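PDB 2GBW: biphenyl 2,3-Dioxygenase Beta Subunit from Sphingobium yanoikuyae, which probably serves as the structural partner of the catalytic alpha subunit in a ring-hydroxylating dioxygenase that adds molecular oxygen to aromatic rings such as biphenyl. Local coordinates for residues B[14-19]-B[106-111]; B[18-23]-B[154-159]; B[114-119]-B[149-154]. All coordinates share one frame; numbering follows the deposited sequence.

Contact 1 of 3, residues B[14-19]-B[106-111]; sequences YDIEAH and VEAFEA
I16 and V106 approach with their branches crossing at a slant, CG2 of I16 lying 4.1 Å from CG1 of V106, while the longer arm of the isoleucine reaches along the strand to a second residue. CG1 of I16 stands anti to the carbonyl carbon (chi1 -69°) and continues outward, placing CD1 of I16 3.3 Å from CB of A108. That is tight for two carbons, and the small methyl of A108 lets the helix come this near.

E17, one residue on, runs past V106 in the opposite direction. Its chain bends at chi2 (-116°), laying the carboxylate along the valine: OE1 of E17 is 3.9 Å from CG2 of V106. The polar end is served by a water that donates to OE2 of E17 at 2.8 Å and accepts from the backbone N of V106 at 2.9 Å. A glutamate suits this border, where the flat carboxylate rests against the valine while OE2 turns to water. R21 of the second subunit also packs on E17.

Helix 10-28 thus lies across the sheet, its segment axis 9.3 Å from that of 106-111. The helix-on-sheet packing belongs to the cone-like alpha+beta fold of the NTF2 clan. Its chemistry implies an apolar seam made by I16, V106 and A108, bordered by a water-mediated link, with H13 of the same helix also hydrogen-bonded to V106 O.

Contact 2 of 3, residues B[18-23]-B[154-159]; sequences AHYRAE and FRRKLI
OE2 of E23 accepts from both terminal nitrogens of R156: NH1 at 3.0 Å, the straighter bond with an N-H...O angle of 155°, and NH2 at 3.3 Å. Both bonds lie in the guanidinium plane, yet they reach the oxygen differently. NH2 takes its syn lone pair, whereas NH1 comes from above the carboxylate plane. NH2 of R156 also donates to OE1 of E23 at 3.2 Å, this time tilted from the guanidinium plane. The salt bridge is therefore end-on but twisted, the two flat groups being turned 63° against each other.

Long side chains suit both places, for the backbones of helix and strand stay well apart here. E23 holds CG anti to its backbone N (chi1 -179°) and stretches on from there, while R156 comes from the opposite direction with a bend at chi3. Y20 passes alongside the arginine, with CE1 of Y20 3.9 Å from NH2 of R156; the tyrosine OH is hydrogen-bonded to D142.

D142 also binds NE of R156, the C-terminal carboxylate of C174 meets NH1, and W35 donates to OE2 of E23. H19, which binds zinc in a structure of this protein though no zinc is bound to this chain here, lies on the same helix, with NE2 of H19 5.4 Å from NH2 of R156.

Joining helix 10-28 to strand 150-160, this buried network surrounds R156 with three carboxylates. They probably stabilise its positive charge, and the nearby R140 probably helps to balance the excess of acid.

Contact 3 of 3, residues B[114-119]-B[149-154]; sequences GELDVL and NGFKVF
E115 runs obliquely past the F154 ring, and from CB onward all of its side-chain atoms come closest to the same carbon, CZ of F154. CB of E115 is 4.1 Å from CZ of F154 and CG is little closer. At the head of the chain CD of E115 approaches CZ of F154 to 3.6 Å; OE1 is equally near, and OE2 of E115 lies 3.9 Å from CZ of F154. The side chains cross at about a right angle, the carboxylate plane 61° from the ring. An extended glutamate can lie against the phenyl and still reach K143, which OE1 meets in a salt bridge; OE2 takes a hydrogen bond from N113.

F154 reaches back because its CG sits between the backbone N and the carbonyl carbon (chi1 69°), at the corner where its strand turns.

L116 and F151 form a wholly apolar pair, also crossing nearly at right angles; CD1 of L116 lies 3.5 Å from CE2 of F151.

These strands are not sheet neighbours, since 132-147 runs between them. Side chains alone therefore span the gap, pairing an apolar contact against I16 of helix 10-28 with a carboxylate whose charge is probably balanced by K143.

Overall arrangement
All three contacts converge on one curved sheet, with centres 7 to 10 Å apart. Contacts 1 and 2 start from successive turns of helix 10-28, sharing A18 and H19, and reach strands 98-112 and 150-160. Contact 3 follows contact 1 along the chain and is nested inside the loop closed by contact 2, with which it shares F154. Strands 98-112 and 115-128 are neighbours, so a probable backbone hydrogen bond from F109 N to D117 O (2.8 Å) ties contact 1 to contact 3. The N-terminal helix packs on one face of the sheet, probably the concave one, as in NTF2-like folds, while its outer residues meet other subunits of the six-chain assembly.

Contact 1 of 3, residues B[14-19]-B[106-111]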
# COMPACT_ATOMS: atom_id res chain seq x y z
N TYR B 14 -4.81 26.21 27.89
CA TYR B 14 -4.88 24.92 28.58
C TYR B 14 -6.32 24.43 28.63
O TYR B 14 -6.63 23.27 28.32
CB TYR B 14 -4.35 25.03 30.02
CG TYR B 14 -4.51 23.68 30.69
CD1 TYR B 14 -3.50 22.73 30.58
CD2 TYR B 14 -5.68 23.33 31.37
CE1 TYR B 14 -3.62 21.49 31.16
CE2 TYR B 14 -5.83 22.08 31.97
CZ TYR B 14 -4.79 21.15 31.84
OH TYR B 14 -4.88 19.87 32.38
N ASP B 15 -7.22 25.34 28.95
CA ASP B 15 -8.64 24.94 29.09
C ASP B 15 -9.25 24.47 27.78
O ASP B 15 -10.05 23.53 27.75
CB ASP B 15 -9.39 26.09 29.68
CG ASP B 15 -9.12 26.28 31.15
OD1 ASP B 15 -8.54 25.39 31.83
OD2 ASP B 15 -9.54 27.32 31.64
N ILE B 16 -8.84 25.08 26.68
CA ILE B 16 -9.33 24.68 25.35
C ILE B 16 -8.76 23.32 24.97
O ILE B 16 -9.46 22.45 24.49
CB ILE B 16 -8.97 25.76 24.30
CG1 ILE B 16 -9.76 27.05 24.53
CG2 ILE B 16 -9.24 25.21 22.89
CD1 ILE B 16 -9.22 28.29 23.68
N GLU B 17 -7.48 23.09 25.21
CA GLU B 17 -6.89 21.78 25.00
C GLU B 17 -7.57 20.66 25.82
O GLU B 17 -7.79 19.54 25.30
CB GLU B 17 -5.40 21.84 25.32
CG GLU B 17 -4.62 22.62 24.24
CD GLU B 17 -3.60 21.80 23.46
OE1 GLU B 17 -3.84 20.60 23.16
OE2 GLU B 17 -2.54 22.42 23.13
N ALA B 18 -7.84 20.94 27.10
CA ALA B 18 -8.51 20.00 27.96
C ALA B 18 -9.94 19.67 27.47
O ALA B 18 -10.34 18.52 27.47
CB ALA B 18 -8.53 20.55 29.40
N HIS B 19 -10.67 20.69 27.01
CA HIS B 19 -11.94 20.52 26.33
C HIS B 19 -11.84 19.58 25.10
O HIS B 19 -12.62 18.65 24.97
CB HIS B 19 -12.51 21.88 25.88
CG HIS B 19 -13.71 21.78 25.00
ND1 HIS B 19 -14.99 21.69 25.51
CD2 HIS B 19 -13.83 21.69 23.65
CE1 HIS B 19 -15.84 21.57 24.50
NE2 HIS B 19 -15.17 21.58 23.37
N VAL B 106 -3.07 23.25 18.29
CA VAL B 106 -4.24 24.01 18.71
C VAL B 106 -3.79 25.47 18.90
O VAL B 106 -2.86 25.75 19.64
CB VAL B 106 -4.80 23.45 20.04
CG1 VAL B 106 -5.90 24.35 20.63
CG2 VAL B 106 -5.34 22.07 19.84
N GLU B 107 -4.41 26.41 18.18
CA GLU B 107 -4.12 27.82 18.34
C GLU B 107 -5.45 28.52 18.46
O GLU B 107 -6.30 28.40 17.60
CB GLU B 107 -3.33 28.37 17.16
CG GLU B 107 -1.86 27.90 17.13
CD GLU B 107 -1.12 28.53 15.96
OE1 GLU B 107 -1.38 28.09 14.82
OE2 GLU B 107 -0.26 29.39 16.17
N ALA B 108 -5.60 29.26 19.54
CA ALA B 108 -6.85 29.95 19.86
C ALA B 108 -6.64 31.46 19.92
O ALA B 108 -5.58 31.95 20.37
CB ALA B 108 -7.38 29.47 21.19
N PHE B 109 -7.68 32.20 19.52
CA PHE B 109 -7.62 33.66 19.39
C PHE B 109 -8.92 34.20 19.92
O PHE B 109 -9.96 33.65 19.65
CB PHE B 109 -7.48 34.09 17.91
CG PHE B 109 -6.26 33.52 17.21
CD1 PHE B 109 -5.06 34.22 17.25
CD2 PHE B 109 -6.29 32.30 16.59
CE1 PHE B 109 -3.93 33.74 16.65
CE2 PHE B 109 -5.14 31.80 15.96
CZ PHE B 109 -3.95 32.54 16.01
N GLU B 110 -8.86 35.28 20.72
CA GLU B 110 -10.08 35.95 21.24
C GLU B 110 -10.78 36.67 20.08
O GLU B 110 -10.16 37.51 19.40
CB GLU B 110 -9.72 36.93 22.37
CG GLU B 110 -9.15 36.29 23.68
CD GLU B 110 -10.19 35.52 24.54
OE1 GLU B 110 -11.42 35.75 24.40
OE2 GLU B 110 -9.77 34.72 25.44
N ALA B 111 -12.05 36.40 19.86
CA ALA B 111 -12.67 36.76 18.56
C ALA B 111 -13.73 37.84 18.70
O ALA B 111 -14.33 38.27 17.72
CB ALA B 111 -13.26 35.56 17.91
O HOH W 1 -1.83 21.78 20.52

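Contact 2 of 3, residues B[18-23]-B[154-159]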
# COMPACT_ATOMS: atom_id res chain seq x y z
N ALA B 18 -7.84 20.94 27.10
CA ALA B 18 -8.51 20.00 27.96
C ALA B 18 -9.94 19.67 27.47
O ALA B 18 -10.34 18.52 27.47
CB ALA B 18 -8.53 20.55 29.40
N HIS B 19 -10.67 20.69 27.01
CA HIS B 19 -11.94 20.52 26.33
C HIS B 19 -11.84 19.58 25.10
O HIS B 19 -12.62 18.65 24.97
CB HIS B 19 -12.51 21.88 25.88
CG HIS B 19 -13.71 21.78 25.00
ND1 HIS B 19 -14.99 21.69 25.51
CD2 HIS B 19 -13.83 21.69 23.65
CE1 HIS B 19 -15.84 21.57 24.50
NE2 HIS B 19 -15.17 21.58 23.37
N TYR B 20 -10.88 19.87 24.22
CA TYR B 20 -10.65 19.04 23.05
C TYR B 20 -10.25 17.60 23.41
O TYR B 20 -10.71 16.66 22.76
CB TYR B 20 -9.60 19.67 22.14
CG TYR B 20 -10.10 20.75 21.20
CD1 TYR B 20 -11.45 20.92 20.95
CD2 TYR B 20 -9.22 21.60 20.56
CE1 TYR B 20 -11.90 21.91 20.08
CE2 TYR B 20 -9.66 22.57 19.69
CZ TYR B 20 -11.00 22.72 19.46
OH TYR B 20 -11.43 23.70 18.60
N ARG B 21 -9.42 17.41 24.43
CA ARG B 21 -9.04 16.04 24.88
C ARG B 21 -10.25 15.27 25.38
O ARG B 21 -10.42 14.09 25.05
CB ARG B 21 -7.94 16.12 25.95
CG ARG B 21 -6.56 16.47 25.39
CD ARG B 21 -5.44 16.34 26.46
NE ARG B 21 -5.54 17.25 27.58
CZ ARG B 21 -4.86 18.39 27.71
NH1 ARG B 21 -4.03 18.79 26.76
NH2 ARG B 21 -5.00 19.14 28.79
N ALA B 22 -11.15 15.97 26.09
CA ALA B 22 -12.39 15.32 26.59
C ALA B 22 -13.31 14.96 25.45
O ALA B 22 -13.96 13.88 25.48
CB ALA B 22 -13.08 16.20 27.71
N GLU B 23 -13.37 15.84 24.46
CA GLU B 23 -14.14 15.61 23.25
C GLU B 23 -13.66 14.34 22.54
O GLU B 23 -14.44 13.45 22.27
CB GLU B 23 -14.01 16.81 22.32
CG GLU B 23 -14.79 16.70 21.04
CD GLU B 23 -14.90 18.02 20.32
OE1 GLU B 23 -13.86 18.61 20.00
OE2 GLU B 23 -16.03 18.46 20.07
N PHE B 154 -20.04 26.24 18.51
CA PHE B 154 -21.20 26.72 17.76
C PHE B 154 -20.90 26.87 16.28
O PHE B 154 -21.81 27.00 15.48
CB PHE B 154 -21.85 27.97 18.39
CG PHE B 154 -21.02 29.26 18.32
CD1 PHE B 154 -20.06 29.53 19.28
CD2 PHE B 154 -21.20 30.17 17.27
CE1 PHE B 154 -19.29 30.69 19.22
CE2 PHE B 154 -20.41 31.37 17.23
CZ PHE B 154 -19.46 31.59 18.20
N ARG B 155 -19.63 26.78 15.88
CA ARG B 155 -19.34 26.66 14.44
C ARG B 155 -18.16 25.74 14.30
O ARG B 155 -17.20 25.87 15.04
CB ARG B 155 -18.96 28.02 13.84
CG ARG B 155 -20.08 29.10 13.87
CD ARG B 155 -21.07 28.74 12.78
NE ARG B 155 -22.15 29.72 12.58
CZ ARG B 155 -23.19 29.89 13.38
NH1 ARG B 155 -23.33 29.18 14.50
NH2 ARG B 155 -24.09 30.83 13.08
N ARG B 156 -18.26 24.76 13.40
CA ARG B 156 -17.16 23.82 13.15
C ARG B 156 -17.04 23.64 11.68
O ARG B 156 -17.97 23.18 11.02
CB ARG B 156 -17.39 22.49 13.85
CG ARG B 156 -16.35 21.37 13.50
CD ARG B 156 -16.28 20.36 14.62
NE ARG B 156 -15.62 20.86 15.80
CZ ARG B 156 -15.66 20.26 16.99
NH1 ARG B 156 -16.34 19.11 17.12
NH2 ARG B 156 -15.04 20.81 18.04
N LYS B 157 -15.87 24.01 11.16
CA LYS B 157 -15.55 23.78 9.76
C LYS B 157 -14.41 22.81 9.68
O LYS B 157 -13.39 23.04 10.36
CB LYS B 157 -15.20 25.10 9.06
CG LYS B 157 -15.06 24.98 7.55
CD LYS B 157 -14.80 26.38 6.98
CE LYS B 157 -14.61 26.34 5.47
NZ LYS B 157 -14.33 27.75 5.07
N LEU B 158 -14.57 21.75 8.86
CA LEU B 158 -13.61 20.65 8.72
C LEU B 158 -13.11 20.63 7.30
O LEU B 158 -13.91 20.51 6.34
CB LEU B 158 -14.25 19.30 9.06
CG LEU B 158 -14.78 19.17 10.52
CD1 LEU B 158 -15.72 17.98 10.75
CD2 LEU B 158 -13.58 19.17 11.51
N ILE B 159 -11.80 20.74 7.15
CA ILE B 159 -11.17 20.90 5.85
C ILE B 159 -10.35 19.64 5.56
O ILE B 159 -9.30 19.42 6.17
CB ILE B 159 -10.28 22.12 5.83
CG1 ILE B 159 -11.12 23.36 6.25
CG2 ILE B 159 -9.68 22.23 4.43
CD1 ILE B 159 -10.30 24.42 6.85

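Contact 3 of 3, residues B[114-119]-B[149-154]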
# COMPACT_ATOMS: atom_id res chain seq x y z
N GLY B 114 -16.72 37.50 23.63
CA GLY B 114 -16.33 36.34 24.45
C GLY B 114 -16.10 35.05 23.67
O GLY B 114 -15.85 33.98 24.27
N GLU B 115 -16.18 35.12 22.35
CA GLU B 115 -16.10 33.92 21.53
C GLU B 115 -14.65 33.72 21.15
O GLU B 115 -13.85 34.66 21.24
CB GLU B 115 -16.96 34.08 20.28
CG GLU B 115 -18.40 34.58 20.64
CD GLU B 115 -19.26 34.93 19.41
OE1 GLU B 115 -18.70 35.08 18.28
OE2 GLU B 115 -20.49 35.05 19.57
N LEU B 116 -14.33 32.48 20.79
CA LEU B 116 -12.95 32.06 20.51
C LEU B 116 -12.88 31.45 19.14
O LEU B 116 -13.69 30.59 18.81
CB LEU B 116 -12.47 31.04 21.53
CG LEU B 116 -12.39 31.54 22.96
CD1 LEU B 116 -12.38 30.34 23.87
CD2 LEU B 116 -11.13 32.39 23.07
N ASP B 117 -11.90 31.89 18.36
CA ASP B 117 -11.59 31.26 17.10
C ASP B 117 -10.44 30.32 17.38
O ASP B 117 -9.38 30.74 17.85
CB ASP B 117 -11.15 32.26 16.03
CG ASP B 117 -12.28 33.17 15.56
OD1 ASP B 117 -13.42 32.69 15.43
OD2 ASP B 117 -12.02 34.36 15.29
N VAL B 118 -10.65 29.06 17.02
CA VAL B 118 -9.70 27.97 17.31
C VAL B 118 -9.35 27.12 16.09
O VAL B 118 -10.21 26.46 15.45
CB VAL B 118 -10.21 27.07 18.46
CG1 VAL B 118 -9.09 26.11 18.94
CG2 VAL B 118 -10.77 27.93 19.62
N LEU B 119 -8.06 27.10 15.78
CA LEU B 119 -7.48 26.27 14.74
C LEU B 119 -6.85 25.02 15.36
O LEU B 119 -6.23 25.05 16.42
CB LEU B 119 -6.41 27.05 13.99
CG LEU B 119 -6.85 28.38 13.39
CD1 LEU B 119 -5.60 29.18 12.96
CD2 LEU B 119 -7.79 28.12 12.24
N ASN B 149 -18.16 26.00 33.28
CA ASN B 149 -16.71 25.89 33.48
C ASN B 149 -16.01 25.29 32.27
O ASN B 149 -14.83 24.96 32.35
CB ASN B 149 -16.38 25.05 34.73
CG ASN B 149 -15.74 25.88 35.85
OD1 ASN B 149 -16.29 26.91 36.27
ND2 ASN B 149 -14.57 25.43 36.33
N GLY B 150 -16.73 25.16 31.14
CA GLY B 150 -16.14 24.63 29.91
C GLY B 150 -16.48 25.46 28.67
O GLY B 150 -16.60 26.69 28.73
N PHE B 151 -16.66 24.77 27.55
CA PHE B 151 -16.95 25.40 26.26
C PHE B 151 -17.98 24.58 25.53
O PHE B 151 -18.12 23.40 25.81
CB PHE B 151 -15.67 25.42 25.39
CG PHE B 151 -14.55 26.15 26.03
CD1 PHE B 151 -13.68 25.48 26.88
CD2 PHE B 151 -14.40 27.52 25.86
CE1 PHE B 151 -12.65 26.16 27.52
CE2 PHE B 151 -13.40 28.22 26.52
CZ PHE B 151 -12.50 27.52 27.32
N LYS B 152 -18.68 25.21 24.58
CA LYS B 152 -19.39 24.51 23.53
C LYS B 152 -19.05 25.04 22.16
O LYS B 152 -18.84 26.22 22.00
CB LYS B 152 -20.90 24.60 23.77
CG LYS B 152 -21.35 23.82 25.01
CD LYS B 152 -22.87 23.78 25.14
CE LYS B 152 -23.29 22.95 26.35
NZ LYS B 152 -24.76 22.99 26.58
N VAL B 153 -19.02 24.17 21.15
CA VAL B 153 -18.74 24.64 19.80
C VAL B 153 -20.06 25.09 19.16
O VAL B 153 -21.10 24.41 19.30
CB VAL B 153 -17.98 23.57 18.98
CG1 VAL B 153 -18.81 22.25 18.84
CG2 VAL B 153 -17.60 24.09 17.56
N PHE B 154 -20.04 26.24 18.51
CA PHE B 154 -21.20 26.72 17.76
C PHE B 154 -20.90 26.87 16.28
O PHE B 154 -21.81 27.00 15.48
CB PHE B 154 -21.85 27.97 18.39
CG PHE B 154 -21.02 29.26 18.32
CD1 PHE B 154 -20.06 29.53 19.28
CD2 PHE B 154 -21.20 30.17 17.27
CE1 PHE B 154 -19.29 30.69 19.22
CE2 PHE B 154 -20.41 31.37 17.23
CZ PHE B 154 -19.46 31.59 18.20